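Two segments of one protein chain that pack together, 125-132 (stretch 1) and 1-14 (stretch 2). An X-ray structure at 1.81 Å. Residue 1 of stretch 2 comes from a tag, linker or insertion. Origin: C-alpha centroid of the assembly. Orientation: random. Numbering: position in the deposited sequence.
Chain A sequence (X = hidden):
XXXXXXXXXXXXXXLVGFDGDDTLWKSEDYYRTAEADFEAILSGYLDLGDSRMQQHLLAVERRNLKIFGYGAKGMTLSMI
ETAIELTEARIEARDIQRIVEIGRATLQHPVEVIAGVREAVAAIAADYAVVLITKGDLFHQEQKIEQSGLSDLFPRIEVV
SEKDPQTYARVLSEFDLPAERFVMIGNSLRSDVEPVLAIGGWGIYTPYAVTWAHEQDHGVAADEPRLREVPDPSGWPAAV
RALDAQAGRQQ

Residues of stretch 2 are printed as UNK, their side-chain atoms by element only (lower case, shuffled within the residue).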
# COMPACT_ATOMS: atom_id res chain seq x y z
N ALA A 125 -17.85 -18.40 -5.07
CA ALA A 125 -18.11 -17.24 -5.92
C ALA A 125 -19.35 -17.44 -6.78
O ALA A 125 -19.87 -16.48 -7.30
CB ALA A 125 -16.94 -16.95 -6.76
N ALA A 126 -19.80 -18.67 -6.95
CA ALA A 126 -21.03 -18.97 -7.70
C ALA A 126 -22.27 -18.43 -6.99
O ALA A 126 -23.24 -18.07 -7.65
CB ALA A 126 -21.16 -20.51 -7.92
N ASP A 127 -22.24 -18.37 -5.65
CA ASP A 127 -23.41 -17.98 -4.83
C ASP A 127 -23.28 -16.69 -4.02
O ASP A 127 -24.28 -16.19 -3.48
CB ASP A 127 -23.74 -19.10 -3.83
CG ASP A 127 -24.07 -20.40 -4.50
OD1 ASP A 127 -24.89 -20.37 -5.41
OD2 ASP A 127 -23.50 -21.45 -4.14
N TYR A 128 -22.04 -16.22 -3.86
CA TYR A 128 -21.69 -15.10 -3.00
C TYR A 128 -20.71 -14.19 -3.72
O TYR A 128 -19.93 -14.68 -4.54
CB TYR A 128 -20.99 -15.64 -1.76
CG TYR A 128 -21.83 -16.62 -1.02
CD1 TYR A 128 -22.81 -16.18 -0.14
CD2 TYR A 128 -21.70 -17.98 -1.22
CE1 TYR A 128 -23.63 -17.09 0.55
CE2 TYR A 128 -22.51 -18.90 -0.51
CZ TYR A 128 -23.49 -18.45 0.35
OH TYR A 128 -24.35 -19.34 1.04
N ALA A 129 -20.76 -12.88 -3.43
CA ALA A 129 -19.67 -11.96 -3.76
C ALA A 129 -18.46 -12.42 -3.01
O ALA A 129 -18.59 -12.94 -1.89
CB ALA A 129 -19.98 -10.54 -3.32
N VAL A 130 -17.28 -12.22 -3.59
CA VAL A 130 -16.01 -12.58 -2.91
C VAL A 130 -15.05 -11.38 -2.90
O VAL A 130 -15.05 -10.57 -3.81
CB VAL A 130 -15.31 -13.81 -3.52
CG1 VAL A 130 -16.18 -15.08 -3.34
CG2 VAL A 130 -14.91 -13.56 -4.99
N VAL A 131 -14.25 -11.23 -1.84
CA VAL A 131 -13.27 -10.15 -1.77
C VAL A 131 -12.00 -10.72 -1.12
O VAL A 131 -12.06 -11.52 -0.20
CB VAL A 131 -13.82 -8.88 -0.99
CG1 VAL A 131 -14.45 -9.26 0.40
CG2 VAL A 131 -12.71 -7.78 -0.87
N LEU A 132 -10.85 -10.27 -1.56
CA LEU A 132 -9.59 -10.60 -0.87
C LEU A 132 -9.26 -9.44 0.04
O LEU A 132 -9.13 -8.33 -0.43
CB LEU A 132 -8.45 -10.79 -1.86
CG LEU A 132 -7.28 -11.58 -1.25
CD1 LEU A 132 -6.59 -12.34 -2.36
CD2 LEU A 132 -6.33 -10.68 -0.52
N UNK A 1 -11.20 1.44 -3.80
CA UNK A 1 -12.39 1.59 -2.92
C UNK A 1 -13.46 0.57 -3.30
O UNK A 1 -13.80 0.41 -4.47
N UNK A 2 -13.99 -0.12 -2.30
CA UNK A 2 -15.07 -1.09 -2.53
C UNK A 2 -16.37 -0.36 -2.95
O UNK A 2 -16.61 0.79 -2.56
c UNK A 2 -15.29 -1.94 -1.27
c UNK A 2 -11.66 -2.85 -2.73
se UNK A 2 -13.27 -3.88 -2.18
c UNK A 2 -14.04 -2.69 -0.78
N UNK A 3 -17.20 -1.03 -3.76
CA UNK A 3 -18.49 -0.46 -4.17
C UNK A 3 -19.63 -1.40 -3.78
O UNK A 3 -19.43 -2.62 -3.68
o UNK A 3 -18.14 -1.30 -6.45
c UNK A 3 -18.53 -0.14 -5.70
c UNK A 3 -17.59 1.02 -6.04
N UNK A 4 -20.83 -0.84 -3.53
CA UNK A 4 -21.89 -1.65 -2.95
C UNK A 4 -22.19 -2.95 -3.70
O UNK A 4 -22.33 -2.94 -4.91
c UNK A 4 -23.09 -0.70 -2.95
c UNK A 4 -21.28 0.55 -3.74
c UNK A 4 -22.49 0.64 -2.86
N UNK A 5 -22.25 -4.05 -2.95
CA UNK A 5 -22.65 -5.36 -3.42
C UNK A 5 -24.12 -5.38 -3.81
O UNK A 5 -24.95 -4.81 -3.12
c UNK A 5 -20.08 -6.78 -3.38
c UNK A 5 -20.89 -6.59 -2.07
c UNK A 5 -22.40 -6.43 -2.28
c UNK A 5 -23.06 -7.78 -2.56
N UNK A 6 -24.41 -6.04 -4.93
CA UNK A 6 -25.79 -6.38 -5.31
C UNK A 6 -26.18 -7.56 -4.44
O UNK A 6 -25.57 -8.63 -4.52
c UNK A 6 -25.85 -6.78 -6.80
N UNK A 7 -27.16 -7.36 -3.58
CA UNK A 7 -27.53 -8.43 -2.65
C UNK A 7 -28.63 -9.30 -3.21
O UNK A 7 -29.55 -8.80 -3.87
c UNK A 7 -26.69 -7.17 -0.63
n UNK A 7 -26.71 -5.37 1.00
c UNK A 7 -27.90 -7.85 -1.29
o UNK A 7 -27.44 -7.43 1.61
c UNK A 7 -26.97 -6.66 0.76
N UNK A 8 -28.52 -10.60 -2.97
CA UNK A 8 -29.47 -11.56 -3.51
C UNK A 8 -30.52 -11.87 -2.48
O UNK A 8 -30.22 -12.03 -1.29
c UNK A 8 -28.76 -12.87 -3.89
n UNK A 8 -26.60 -13.97 -6.74
n UNK A 8 -25.12 -14.68 -8.33
c UNK A 8 -27.99 -12.77 -5.15
n UNK A 8 -25.93 -16.17 -6.80
c UNK A 8 -27.49 -14.13 -5.59
c UNK A 8 -25.88 -14.94 -7.28
N UNK A 9 -31.76 -11.99 -2.94
CA UNK A 9 -32.82 -12.44 -2.06
C UNK A 9 -32.64 -13.93 -1.87
O UNK A 9 -31.95 -14.59 -2.64
o UNK A 9 -34.00 -9.88 -1.67
c UNK A 9 -34.21 -12.09 -2.64
c UNK A 9 -34.52 -10.57 -2.59
o UNK A 9 -35.30 -10.08 -3.46
N UNK A 10 -33.25 -14.47 -0.83
CA UNK A 10 -33.22 -15.91 -0.60
C UNK A 10 -31.97 -16.46 0.04
O UNK A 10 -31.84 -17.68 0.11
N UNK A 11 -31.05 -15.58 0.45
CA UNK A 11 -29.85 -15.96 1.23
C UNK A 11 -29.52 -14.84 2.22
O UNK A 11 -29.89 -13.68 1.99
n UNK A 11 -25.75 -15.05 -1.26
c UNK A 11 -28.00 -15.05 -0.30
o UNK A 11 -27.44 -16.01 -2.41
c UNK A 11 -27.03 -15.41 -1.42
c UNK A 11 -28.63 -16.26 0.33
N UNK A 12 -28.82 -15.17 3.30
CA UNK A 12 -28.51 -14.19 4.35
C UNK A 12 -27.09 -13.65 4.16
O UNK A 12 -26.91 -12.44 4.07
c UNK A 12 -28.69 -14.79 5.74
N UNK A 13 -26.10 -14.52 4.01
CA UNK A 13 -24.73 -14.07 3.77
C UNK A 13 -24.61 -13.59 2.30
O UNK A 13 -25.11 -14.24 1.39
c UNK A 13 -23.70 -15.20 4.07
c UNK A 13 -22.26 -14.88 3.49
c UNK A 13 -23.47 -14.46 6.47
c UNK A 13 -23.66 -15.58 5.55
N UNK A 14 -23.98 -12.45 2.07
CA UNK A 14 -23.86 -11.90 0.72
C UNK A 14 -22.42 -11.78 0.24
O UNK A 14 -22.20 -11.66 -0.96
o UNK A 14 -26.49 -11.25 -1.14
c UNK A 14 -24.51 -10.51 0.66
c UNK A 14 -26.87 -11.10 0.03
c UNK A 14 -25.99 -10.46 1.04
n UNK A 14 -28.10 -11.46 0.45
O HOH W 1 -23.56 -16.96 -10.25

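Position 1 has no atoms beyond the backbone and nothing of stretch 1 in reach: Gly-1, a tag residue. Position 2 carries an unbranched chain of two carbons, a selenium and a terminal carbon, which defines selenomethionine, Met-2; its SE lies 4.2 Å from CG2 of Val-131, an apolar contact. At position 3 one carbon bears an oxygen and a carbon, out of reach of stretch 1: Thr-3. Three carbons at position 4 close a ring onto the backbone nitrogen, giving Pro-4, also remote.

Position 5 has four carbons, forked at the first, with one arm two carbons long. This is Ile-5, and its CD1 packs 3.8 Å from CB of Ala-129. A single carbon at position 6 identifies Ala-6, which makes no contact. Position 7 has three carbons, the third carrying one oxygen and one nitrogen: Gln-7, too far away to touch.

Position 8 shows three carbons, a nitrogen, then a carbon with two more nitrogens, a guanidinium, hence Arg-8. Chi2 to chi4 are all near 180°, so the chain is extended beyond its first torsion, and NH1 gives a weak hydrogen bond to O of Ala-126 (3.4 Å, 153°), which lies near the guanidinium plane. NH1 is 4.5 Å from OD1 of Asp-127, beyond a salt bridge. Water 1 donates to Ala-126 O at 2.8 Å and weakly accepts from Arg-8 NH2 at 3.4 Å.

Position 9 has two carbons, the second with two oxygens: Asp-9, distant. Position 10 lacks a side chain, and its phi of 81° suits Gly-10.

Position 11 repeats the amide pattern, three carbons ending in oxygen and nitrogen: Gln-11. Its NE2 donates to Asp-127 O (2.9 Å, 159°); since that oxygen is an acceptor, the bond requires the nitrogen. Position 12, one carbon pointing away, is Ala-12.

Position 13 again has four carbons forked at the first, with one longer arm: Ile-13. Its CG2 is 3.9 Å from CD1 of Tyr-128, and its O, at the ring edge, accepts from Gln-11 NE2 at 2.8 Å. Position 14 has three carbons, the third carrying one oxygen and one nitrogen, and its CA-to-CB bond points away from stretch 1: Gln-14. Its OE1 accepts from Arg-8 N and its NE2 donates to Arg-8 O, both at 2.8 Å, tying the loop to itself.

The contact combines polar bonds with apolar packing. Gln-14 O accepts from Ala-129 N (3.1 Å, 140°), a backbone bond where the strand begins, while Gln-11 NE2 bridges Asp-127 O and Ile-13 O. Ala-129 and Val-131 both point toward stretch 2, meeting Ile-5 and Met-2, whereas Val-130 between them points away.

Stretch 2 1-14: GMTPIAQRDGQAIQ
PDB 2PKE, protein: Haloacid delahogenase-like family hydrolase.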